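Local coordinates for 0.19 alpha-amylase inhibitor (Triticum aestivum, PDB 1HSS), which inhibits alpha-amylases as a homodimeric, disulfide-rich wheat protein of the cereal trypsin/alpha-amylase inhibitor family, and is also an IgE-binding allergen, at residues 21-26 with 93-98; 25-28 with 32-35; 59-64 with 86-91; 103-106 with 111-114. One frame throughout, in Å; residues are numbered along the deposited sequence.

Contact 1 of 4, residues 21-26 with 93-98; sequences RPLLRL and ASITAV
This is a buried, wholly apolar helix-to-helix contact in the core of the helical, disulfide-braced fold of the cereal trypsin/alpha-amylase inhibitors. Leu23 and Leu24, from helix 20-27, meet Ile95, the first residue of the short helix 95-98. Their backbones stand well apart, with Leu24 CA and Ile95 CA 7.9 Å from each other, and side chains bridge the gap. Leu23 and Ile95 reach toward each other tip to tip, each through a methyl group. The two branches of Ile95 divide the work: CG2 turns to Leu23, while CG1 leaves beside the backbone N (chi1 -73°) and carries CD1 out, fully extended, to Leu24. A beta-branched residue suits this place because it presents two separate methyls to two consecutive leucines. Ser94, at the N-cap position, makes no capping bond with its side chain; its hydroxyl is instead shared between the carbonyls of Leu90 and Thr91 at the end of the preceding helix. Further apolar cover comes from helix 35-46, where Cys41 touches both Leu23 and Ile95 and Leu45 adds to Ile95, and from Met60 and Phe80 against Leu24. Beyond Ile95, Ala97 and Val98 pack on Val98 and Ala97 of the second subunit, so the short helix also faces the dimer partner. Leu23 CD2 lies 3.9 Å from Ile95 CG2, and Leu24 offers its CB to Ile95 CD1 at 4.2 Å.

Contact 2 of 4, residues 25-28 with 32-35; sequences RLQC and QVPE
Leu26 points from the last turn of helix 20-27 toward the loop leading into helix 35-46, and its two methyls part to meet different pieces of that loop. CD1 reaches the ring of Pro34, with Leu26 CD1 and Pro34 CD 3.9 Å apart and the two side chains crossing at about a right angle. Placed right before helix 35-46, that ring offers the leucine a fixed apolar surface. CD2 lies against backbone instead, 4.0 Å from the carbonyl oxygen of Gln32. Val33 turns its CB toward the helix, and its CG1 lies 4.3 Å from Leu26 CB and 4.0 Å from CG of Gln27, whose side chain it crosses at a slant. Because Gln27 is extended beyond CG (chi2 -171°), its aliphatic part serves the valine while the amide is carried onward, out of this pairing. The contact thus folds the loop joining helices 20-27 and 35-46 back on the first of them, and Cys28 is tied to Cys83 by a disulfide. Gln27 packs on Tyr113 of the second subunit, and Glu35 forms a salt bridge with Arg100 of that subunit. The chemistry, carbon against carbon and methyl against carbonyl oxygen, is van der Waals packing throughout.

Contact 3 of 4, residues 59-64 with 86-91; sequences SMLDSM and EVVKLT
Leu61 of helix 53-67 lays its methyls over two consecutive residues of helix 85-92, Val88 and Lys89. Its side chain leaves the backbone toward helix 85-92, and chi1 of -177° sets CG beside the carbonyl carbon, from where the two methyls reach their partners. CD1 meets Val88 CG1 at 4.0 Å, the leucine and valine side chains lying at a slant to each other. The second methyl, CD2, comes to 4.2 Å from Lys89 CB, so it is the aliphatic root of the lysine that takes part. A branched valine fits the inner face because it fills space close to its own backbone, and a lysine can lend its methylenes here while its amino group turns back along its own helix, where NZ makes a weak hydrogen bond to Arg85 O.

Small hydroxyls are accommodated within each helix. Ser63 OG donates to Ser59 O at 2.7 Å, and that oxygen also accepts Ser63 N, from the opposite face of its carbonyl plane. Thr91 OG1 binds Val87 O at 2.6 Å from well above its carbonyl plane, and that oxygen also takes Thr91 N.

Helix 20-27 packs alongside: its Arg21 lies on Met60, Ser63 and Met64 of helix 53-67, while its Gln27 touches Thr91 of helix 85-92. Leu90 and Thr91 of helix 85-92 also pack on Val114 of the second subunit.

Contact 4 of 4, residues 103-106 with 111-114; sequences IVVD and GAYV
Ile103 and Ala112 form the hydrogen-bonded pair of a short antiparallel beta hairpin, and around them the contact is at its tightest. Ile103 N donates to Ala112 O at 2.9 Å, with an angle of 166° at the hydrogen, and Ala112 N returns the bond to Ile103 O at 3.1 Å. Each donor is tilted by some 30° from the carbonyl plane of its acceptor. In the neighbouring pair, which is non-hydrogen-bonded, Val104 CA and Gly111 CA are 4.5 Å apart. Gly111 CA also makes a CA-H...O contact of 3.4 Å with Ile103 O.

Side chains tighten the same end. Ile103 places CG1 between its backbone N and carbonyl carbon (chi1 55°), folding the chain back over the partner strand, so that CD1 is 3.9 Å from Ala112 CB. The same Ile103 CD1 comes to 3.1 Å from Val114 O, a close carbon-oxygen approach and not a hydrogen bond. Val105 CG2 also approaches Ala112 CB, to 3.6 Å. The methyl of Ala112 is thus touched by two branched residues, a place that suits a small side chain.

Beyond Val105 the segments separate. Asp106 makes no contact with 111-114; its carboxylate bonds Ser108 OG and makes a salt bridge to Arg84 of the second subunit. Tyr113 also points away, its hydroxyl hydrogen-bonded to Ser31 O of that subunit.

Within the chain the hairpin follows helix 95-98: Ile103 rests on Thr96 there and on Arg53 and Cys54 of helix 53-67, while Val104 lies on Glu50 and Trp51, and Tyr113 on Ala97.

Contacts 1 and 3 lie deep in the helical bundle and contact 4 is buried nearer the edge, whereas contact 2 is at the surface. Contacts 1 and 2 both use helix 20-27, Arg25 and Leu26 being common to them, and Leu23 CD1 meets Val33 CB across their boundary. Contact 3 is joined to contact 1 by Leu24 against Thr91 and by Arg21 over Met64. Contacts 1 and 3, between helices, and contact 2, between a helix and a loop, rest on van der Waals packing; contact 4, the small sheet, adds paired backbone hydrogen bonds. Contacts 2 and 4 are about 23 Å apart between centres, yet all four reach the second subunit.

Contact 1 of 4, residues 21-26 with 93-98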
loop_
_atom_site.group_PDB
_atom_site.type_symbol
_atom_site.label_atom_id
_atom_site.label_comp_id
_atom_site.label_asym_id
_atom_site.label_seq_id
_atom_site.Cartn_x
_atom_site.Cartn_y
_atom_site.Cartn_z
ATOM N N ARG A 21 -0.402 5.757 14.177
ATOM C CA ARG A 21 -0.522 7.148 13.810
ATOM C C ARG A 21 0.855 7.761 13.547
ATOM O O ARG A 21 1.069 8.435 12.537
ATOM C CB ARG A 21 -1.303 7.898 14.902
ATOM C CG ARG A 21 -2.793 7.608 14.792
ATOM C CD ARG A 21 -3.540 7.297 16.072
ATOM N NE ARG A 21 -4.471 8.371 16.398
ATOM C CZ ARG A 21 -5.803 8.305 16.366
ATOM N NH1 ARG A 21 -6.450 7.158 16.447
ATOM N NH2 ARG A 21 -6.487 9.431 16.469
ATOM N N PRO A 22 1.844 7.432 14.386
ATOM C CA PRO A 22 3.198 7.890 14.085
ATOM C C PRO A 22 3.818 7.218 12.856
ATOM O O PRO A 22 4.592 7.825 12.143
ATOM C CB PRO A 22 3.967 7.568 15.369
ATOM C CG PRO A 22 3.128 6.567 16.081
ATOM C CD PRO A 22 1.739 6.995 15.786
ATOM N N LEU A 23 3.478 5.961 12.614
ATOM C CA LEU A 23 3.903 5.271 11.412
ATOM C C LEU A 23 3.424 5.999 10.159
ATOM O O LEU A 23 4.210 6.263 9.263
ATOM C CB LEU A 23 3.348 3.859 11.410
ATOM C CG LEU A 23 3.648 3.109 10.115
ATOM C CD1 LEU A 23 5.142 2.907 10.014
ATOM C CD2 LEU A 23 2.936 1.762 10.086
ATOM N N LEU A 24 2.124 6.290 10.094
ATOM C CA LEU A 24 1.512 6.981 8.957
ATOM C C LEU A 24 2.118 8.374 8.678
ATOM O O LEU A 24 2.333 8.746 7.529
ATOM C CB LEU A 24 -0.006 7.085 9.180
ATOM C CG LEU A 24 -0.807 7.888 8.148
ATOM C CD1 LEU A 24 -0.545 7.374 6.719
ATOM C CD2 LEU A 24 -2.271 7.820 8.485
ATOM N N ARG A 25 2.462 9.108 9.730
ATOM C CA ARG A 25 3.109 10.413 9.592
ATOM C C ARG A 25 4.536 10.380 9.069
ATOM O O ARG A 25 4.950 11.305 8.372
ATOM C CB ARG A 25 3.074 11.160 10.916
ATOM C CG ARG A 25 1.729 11.769 11.193
ATOM C CD ARG A 25 1.888 12.953 12.091
ATOM N NE ARG A 25 1.517 12.599 13.445
ATOM C CZ ARG A 25 0.330 12.879 13.979
ATOM N NH1 ARG A 25 -0.503 13.735 13.363
ATOM N NH2 ARG A 25 0.001 12.348 15.158
ATOM N N LEU A 26 5.284 9.328 9.413
ATOM C CA LEU A 26 6.606 9.062 8.831
ATOM C C LEU A 26 6.530 8.572 7.377
ATOM O O LEU A 26 7.211 9.078 6.481
ATOM C CB LEU A 26 7.358 8.018 9.664
ATOM C CG LEU A 26 7.838 8.404 11.066
ATOM C CD1 LEU A 26 8.200 7.148 11.868
ATOM C CD2 LEU A 26 9.028 9.340 10.943
ATOM N N ALA A 93 -4.215 3.156 3.556
ATOM C CA ALA A 93 -4.885 2.007 2.928
ATOM C C ALA A 93 -4.003 0.753 2.825
ATOM O O ALA A 93 -4.508 -0.348 2.602
ATOM C CB ALA A 93 -5.387 2.398 1.524
ATOM N N SER A 94 -2.687 0.903 2.952
ATOM C CA SER A 94 -1.792 -0.233 2.718
ATOM C C SER A 94 -0.876 -0.535 3.905
ATOM O O SER A 94 0.037 -1.357 3.803
ATOM C CB SER A 94 -0.952 0.040 1.476
ATOM O OG SER A 94 -0.276 1.271 1.624
ATOM N N ILE A 95 -1.199 0.026 5.062
ATOM C CA ILE A 95 -0.428 -0.228 6.296
ATOM C C ILE A 95 -0.520 -1.700 6.724
ATOM O O ILE A 95 0.457 -2.333 7.118
ATOM C CB ILE A 95 -0.920 0.676 7.451
ATOM C CG1 ILE A 95 -0.462 2.117 7.208
ATOM C CG2 ILE A 95 -0.410 0.150 8.793
ATOM C CD1 ILE A 95 -0.924 3.092 8.279
ATOM N N THR A 96 -1.655 -2.265 6.359
ATOM C CA THR A 96 -2.027 -3.656 6.562
ATOM C C THR A 96 -1.222 -4.607 5.591
ATOM O O THR A 96 -0.601 -5.597 6.028
ATOM C CB THR A 96 -3.606 -3.679 6.418
ATOM O OG1 THR A 96 -4.177 -4.703 7.223
ATOM C CG2 THR A 96 -4.044 -3.772 5.009
ATOM N N ALA A 97 -0.941 -4.112 4.387
ATOM C CA ALA A 97 0.005 -4.774 3.489
ATOM C C ALA A 97 1.465 -4.722 3.988
ATOM O O ALA A 97 2.183 -5.722 3.941
ATOM C CB ALA A 97 -0.091 -4.163 2.089
ATOM N N VAL A 98 1.922 -3.564 4.464
ATOM C CA VAL A 98 3.287 -3.506 4.954
ATOM C C VAL A 98 3.477 -4.362 6.206
ATOM O O VAL A 98 4.492 -5.040 6.334
ATOM C CB VAL A 98 3.785 -2.046 5.170
ATOM C CG1 VAL A 98 3.077 -1.100 4.195
ATOM C CG2 VAL A 98 3.628 -1.617 6.611
#

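Contact 2 of 4, residues 25-28 with 32-35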
loop_
_atom_site.group_PDB
_atom_site.type_symbol
_atom_site.label_atom_id
_atom_site.label_comp_id
_atom_site.label_asym_id
_atom_site.label_seq_id
_atom_site.Cartn_x
_atom_site.Cartn_y
_atom_site.Cartn_z
ATOM N N ARG A 25 2.462 9.108 9.730
ATOM C CA ARG A 25 3.109 10.413 9.592
ATOM C C ARG A 25 4.536 10.380 9.069
ATOM O O ARG A 25 4.950 11.305 8.372
ATOM C CB ARG A 25 3.074 11.160 10.916
ATOM C CG ARG A 25 1.729 11.769 11.193
ATOM C CD ARG A 25 1.888 12.953 12.091
ATOM N NE ARG A 25 1.517 12.599 13.445
ATOM C CZ ARG A 25 0.330 12.879 13.979
ATOM N NH1 ARG A 25 -0.503 13.735 13.363
ATOM N NH2 ARG A 25 0.001 12.348 15.158
ATOM N N LEU A 26 5.284 9.328 9.413
ATOM C CA LEU A 26 6.606 9.062 8.831
ATOM C C LEU A 26 6.530 8.572 7.377
ATOM O O LEU A 26 7.211 9.078 6.481
ATOM C CB LEU A 26 7.358 8.018 9.664
ATOM C CG LEU A 26 7.838 8.404 11.066
ATOM C CD1 LEU A 26 8.200 7.148 11.868
ATOM C CD2 LEU A 26 9.028 9.340 10.943
ATOM N N GLN A 27 5.672 7.597 7.144
ATOM C CA GLN A 27 5.527 7.068 5.819
ATOM C C GLN A 27 5.029 8.063 4.797
ATOM O O GLN A 27 5.452 7.997 3.651
ATOM C CB GLN A 27 4.589 5.889 5.827
ATOM C CG GLN A 27 5.165 4.654 6.439
ATOM C CD GLN A 27 4.256 3.473 6.204
ATOM O OE1 GLN A 27 4.655 2.489 5.586
ATOM N NE2 GLN A 27 3.001 3.599 6.611
ATOM N N CYS A 28 4.090 8.938 5.159
ATOM C CA CYS A 28 3.438 9.766 4.132
ATOM C C CYS A 28 4.314 10.849 3.473
ATOM O O CYS A 28 3.990 11.322 2.381
ATOM C CB CYS A 28 2.107 10.368 4.630
ATOM S SG CYS A 28 2.213 11.620 5.927
ATOM N N GLN A 32 12.378 7.632 7.028
ATOM C CA GLN A 32 12.765 6.309 7.469
ATOM C C GLN A 32 11.944 5.916 8.699
ATOM O O GLN A 32 11.734 6.744 9.587
ATOM C CB GLN A 32 14.243 6.326 7.811
ATOM C CG GLN A 32 14.820 4.972 8.102
ATOM C CD GLN A 32 16.249 4.884 7.658
ATOM O OE1 GLN A 32 17.151 5.331 8.358
ATOM N NE2 GLN A 32 16.453 4.453 6.421
ATOM N N VAL A 33 11.416 4.694 8.722
ATOM C CA VAL A 33 10.643 4.256 9.879
ATOM C C VAL A 33 11.426 3.260 10.731
ATOM O O VAL A 33 11.980 2.282 10.207
ATOM C CB VAL A 33 9.225 3.673 9.477
ATOM C CG1 VAL A 33 8.760 4.245 8.144
ATOM C CG2 VAL A 33 9.234 2.162 9.420
ATOM N N PRO A 34 11.619 3.577 12.027
ATOM C CA PRO A 34 12.285 2.661 12.966
ATOM C C PRO A 34 11.507 1.354 13.110
ATOM O O PRO A 34 10.265 1.358 13.124
ATOM C CB PRO A 34 12.308 3.446 14.289
ATOM C CG PRO A 34 12.205 4.876 13.876
ATOM C CD PRO A 34 11.263 4.844 12.686
ATOM N N GLU A 35 12.228 0.252 13.270
ATOM C CA GLU A 35 11.586 -1.050 13.397
ATOM C C GLU A 35 10.612 -1.161 14.571
ATOM O O GLU A 35 9.537 -1.751 14.437
ATOM C CB GLU A 35 12.640 -2.151 13.480
ATOM C CG GLU A 35 13.352 -2.411 12.146
ATOM C CD GLU A 35 12.401 -2.414 10.932
ATOM O OE1 GLU A 35 11.534 -3.326 10.819
ATOM O OE2 GLU A 35 12.538 -1.501 10.080
#

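Contact 3 of 4, residues 59-64 with 86-91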
loop_
_atom_site.group_PDB
_atom_site.type_symbol
_atom_site.label_atom_id
_atom_site.label_comp_id
_atom_site.label_asym_id
_atom_site.label_seq_id
_atom_site.Cartn_x
_atom_site.Cartn_y
_atom_site.Cartn_z
ATOM N N SER A 59 -11.219 4.590 10.891
ATOM C CA SER A 59 -11.448 5.301 12.148
ATOM C C SER A 59 -10.241 6.128 12.564
ATOM O O SER A 59 -10.386 7.264 12.999
ATOM C CB SER A 59 -11.792 4.295 13.263
ATOM O OG SER A 59 -11.901 4.906 14.537
ATOM N N MET A 60 -9.056 5.525 12.505
ATOM C CA MET A 60 -7.799 6.226 12.806
ATOM C C MET A 60 -7.563 7.465 11.926
ATOM O O MET A 60 -7.321 8.548 12.443
ATOM C CB MET A 60 -6.617 5.268 12.647
ATOM C CG MET A 60 -5.259 5.886 12.956
ATOM S SD MET A 60 -3.869 4.988 12.232
ATOM C CE MET A 60 -4.104 5.374 10.605
ATOM N N LEU A 61 -7.656 7.287 10.602
ATOM C CA LEU A 61 -7.473 8.352 9.615
ATOM C C LEU A 61 -8.480 9.480 9.793
ATOM O O LEU A 61 -8.139 10.647 9.655
ATOM C CB LEU A 61 -7.616 7.778 8.209
ATOM C CG LEU A 61 -7.379 8.788 7.100
ATOM C CD1 LEU A 61 -5.959 9.302 7.222
ATOM C CD2 LEU A 61 -7.629 8.141 5.755
ATOM N N ASP A 62 -9.738 9.107 9.994
ATOM C CA ASP A 62 -10.801 10.058 10.252
ATOM C C ASP A 62 -10.531 10.890 11.523
ATOM O O ASP A 62 -10.545 12.115 11.486
ATOM C CB ASP A 62 -12.135 9.298 10.353
ATOM C CG ASP A 62 -13.340 10.226 10.480
ATOM O OD1 ASP A 62 -13.742 10.847 9.469
ATOM O OD2 ASP A 62 -13.890 10.327 11.599
ATOM N N SER A 63 -10.171 10.229 12.617
ATOM C CA SER A 63 -9.749 10.938 13.830
ATOM C C SER A 63 -8.582 11.906 13.609
ATOM O O SER A 63 -8.572 13.004 14.155
ATOM C CB SER A 63 -9.356 9.951 14.931
ATOM O OG SER A 63 -10.368 8.990 15.124
ATOM N N MET A 64 -7.559 11.471 12.880
ATOM C CA MET A 64 -6.413 12.321 12.604
ATOM C C MET A 64 -6.787 13.583 11.840
ATOM O O MET A 64 -6.367 14.678 12.192
ATOM C CB MET A 64 -5.354 11.521 11.848
ATOM C CG MET A 64 -4.783 10.440 12.726
ATOM S SD MET A 64 -3.434 9.508 12.039
ATOM C CE MET A 64 -2.134 10.642 12.181
ATOM N N GLU A 86 -3.499 12.909 -1.149
ATOM C CA GLU A 86 -3.608 11.685 -1.944
ATOM C C GLU A 86 -2.714 10.549 -1.415
ATOM O O GLU A 86 -3.166 9.410 -1.279
ATOM C CB GLU A 86 -3.259 11.972 -3.418
ATOM C CG GLU A 86 -3.489 13.429 -3.899
ATOM C CD GLU A 86 -2.312 14.392 -3.606
ATOM O OE1 GLU A 86 -1.195 14.192 -4.156
ATOM O OE2 GLU A 86 -2.534 15.397 -2.879
ATOM N N VAL A 87 -1.456 10.872 -1.095
ATOM C CA VAL A 87 -0.513 9.862 -0.630
ATOM C C VAL A 87 -0.807 9.457 0.812
ATOM O O VAL A 87 -0.695 8.285 1.151
ATOM C CB VAL A 87 0.981 10.306 -0.779
ATOM C CG1 VAL A 87 1.185 11.118 -2.050
ATOM C CG2 VAL A 87 1.413 11.088 0.410
ATOM N N VAL A 88 -1.345 10.385 1.600
ATOM C CA VAL A 88 -1.786 10.071 2.957
ATOM C C VAL A 88 -2.826 8.944 2.976
ATOM O O VAL A 88 -2.638 7.945 3.661
ATOM C CB VAL A 88 -2.354 11.333 3.704
ATOM C CG1 VAL A 88 -3.127 10.929 4.960
ATOM C CG2 VAL A 88 -1.226 12.252 4.102
ATOM N N LYS A 89 -3.877 9.042 2.174
ATOM C CA LYS A 89 -4.927 8.031 2.265
ATOM C C LYS A 89 -4.553 6.763 1.527
ATOM O O LYS A 89 -4.965 5.683 1.929
ATOM C CB LYS A 89 -6.289 8.559 1.791
ATOM C CG LYS A 89 -6.306 9.007 0.363
ATOM C CD LYS A 89 -7.685 9.506 -0.041
ATOM C CE LYS A 89 -7.830 10.993 0.230
ATOM N NZ LYS A 89 -7.438 11.323 1.641
ATOM N N LEU A 90 -3.649 6.879 0.556
ATOM C CA LEU A 90 -3.041 5.721 -0.082
ATOM C C LEU A 90 -2.117 4.974 0.867
ATOM O O LEU A 90 -2.055 3.750 0.831
ATOM C CB LEU A 90 -2.252 6.159 -1.294
ATOM C CG LEU A 90 -2.542 5.409 -2.584
ATOM C CD1 LEU A 90 -4.032 5.445 -2.892
ATOM C CD2 LEU A 90 -1.752 6.062 -3.707
ATOM N N THR A 91 -1.378 5.703 1.694
ATOM C CA THR A 91 -0.481 5.098 2.702
ATOM C C THR A 91 -1.258 4.390 3.841
ATOM O O THR A 91 -1.061 3.202 4.122
ATOM C CB THR A 91 0.465 6.180 3.313
ATOM O OG1 THR A 91 1.179 6.828 2.260
ATOM C CG2 THR A 91 1.454 5.577 4.296
#

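Contact 4 of 4, residues 103-106 with 111-114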
loop_
_atom_site.group_PDB
_atom_site.type_symbol
_atom_site.label_atom_id
_atom_site.label_comp_id
_atom_site.label_asym_id
_atom_site.label_seq_id
_atom_site.Cartn_x
_atom_site.Cartn_y
_atom_site.Cartn_z
ATOM N N ILE A 103 -6.919 -8.832 5.075
ATOM C CA ILE A 103 -8.196 -8.266 5.457
ATOM C C ILE A 103 -9.253 -8.992 4.613
ATOM O O ILE A 103 -8.896 -9.672 3.654
ATOM C CB ILE A 103 -8.193 -6.718 5.199
ATOM C CG1 ILE A 103 -7.835 -6.397 3.746
ATOM C CG2 ILE A 103 -7.113 -6.064 6.036
ATOM C CD1 ILE A 103 -9.018 -6.099 2.850
ATOM N N VAL A 104 -10.519 -8.995 5.025
ATOM C CA VAL A 104 -11.535 -9.465 4.096
ATOM C C VAL A 104 -12.317 -8.308 3.488
ATOM O O VAL A 104 -12.661 -7.350 4.184
ATOM C CB VAL A 104 -12.464 -10.547 4.704
ATOM C CG1 VAL A 104 -11.944 -11.007 6.035
ATOM C CG2 VAL A 104 -13.874 -10.059 4.769
ATOM N N VAL A 105 -12.341 -8.295 2.153
ATOM C CA VAL A 105 -12.752 -7.134 1.371
ATOM C C VAL A 105 -14.231 -6.817 1.552
ATOM O O VAL A 105 -14.621 -5.658 1.662
ATOM C CB VAL A 105 -12.464 -7.343 -0.125
ATOM C CG1 VAL A 105 -12.820 -6.091 -0.905
ATOM C CG2 VAL A 105 -11.003 -7.671 -0.332
ATOM N N ASP A 106 -15.047 -7.858 1.606
ATOM C CA ASP A 106 -16.439 -7.698 1.999
ATOM C C ASP A 106 -17.125 -9.032 2.326
ATOM O O ASP A 106 -16.468 -10.057 2.524
ATOM C CB ASP A 106 -17.210 -6.948 0.903
ATOM C CG ASP A 106 -17.099 -7.616 -0.463
ATOM O OD1 ASP A 106 -16.838 -8.836 -0.543
ATOM O OD2 ASP A 106 -17.306 -6.915 -1.469
ATOM N N GLY A 111 -10.433 -12.082 0.134
ATOM C CA GLY A 111 -9.292 -11.546 0.867
ATOM C C GLY A 111 -8.455 -10.532 0.098
ATOM O O GLY A 111 -8.559 -10.441 -1.125
ATOM N N ALA A 112 -7.671 -9.729 0.813
ATOM C CA ALA A 112 -6.708 -8.805 0.197
ATOM C C ALA A 112 -5.714 -8.355 1.267
ATOM O O ALA A 112 -5.791 -8.824 2.394
ATOM C CB ALA A 112 -7.437 -7.600 -0.390
ATOM N N TYR A 113 -4.788 -7.459 0.922
ATOM C CA TYR A 113 -3.837 -6.876 1.894
ATOM C C TYR A 113 -3.985 -5.362 2.032
ATOM O O TYR A 113 -3.181 -4.704 2.675
ATOM C CB TYR A 113 -2.392 -7.171 1.485
ATOM C CG TYR A 113 -1.951 -8.560 1.819
ATOM C CD1 TYR A 113 -1.565 -8.887 3.104
ATOM C CD2 TYR A 113 -1.956 -9.564 0.857
ATOM C CE1 TYR A 113 -1.202 -10.174 3.429
ATOM C CE2 TYR A 113 -1.592 -10.841 1.172
ATOM C CZ TYR A 113 -1.217 -11.139 2.460
ATOM O OH TYR A 113 -0.838 -12.413 2.776
ATOM N N VAL A 114 -5.071 -4.840 1.485
ATOM C CA VAL A 114 -5.153 -3.445 1.120
ATOM C C VAL A 114 -6.620 -3.020 1.349
ATOM O O VAL A 114 -7.534 -3.850 1.234
ATOM C CB VAL A 114 -4.669 -3.325 -0.362
ATOM C CG1 VAL A 114 -5.704 -2.745 -1.242
ATOM C CG2 VAL A 114 -3.352 -2.601 -0.424
#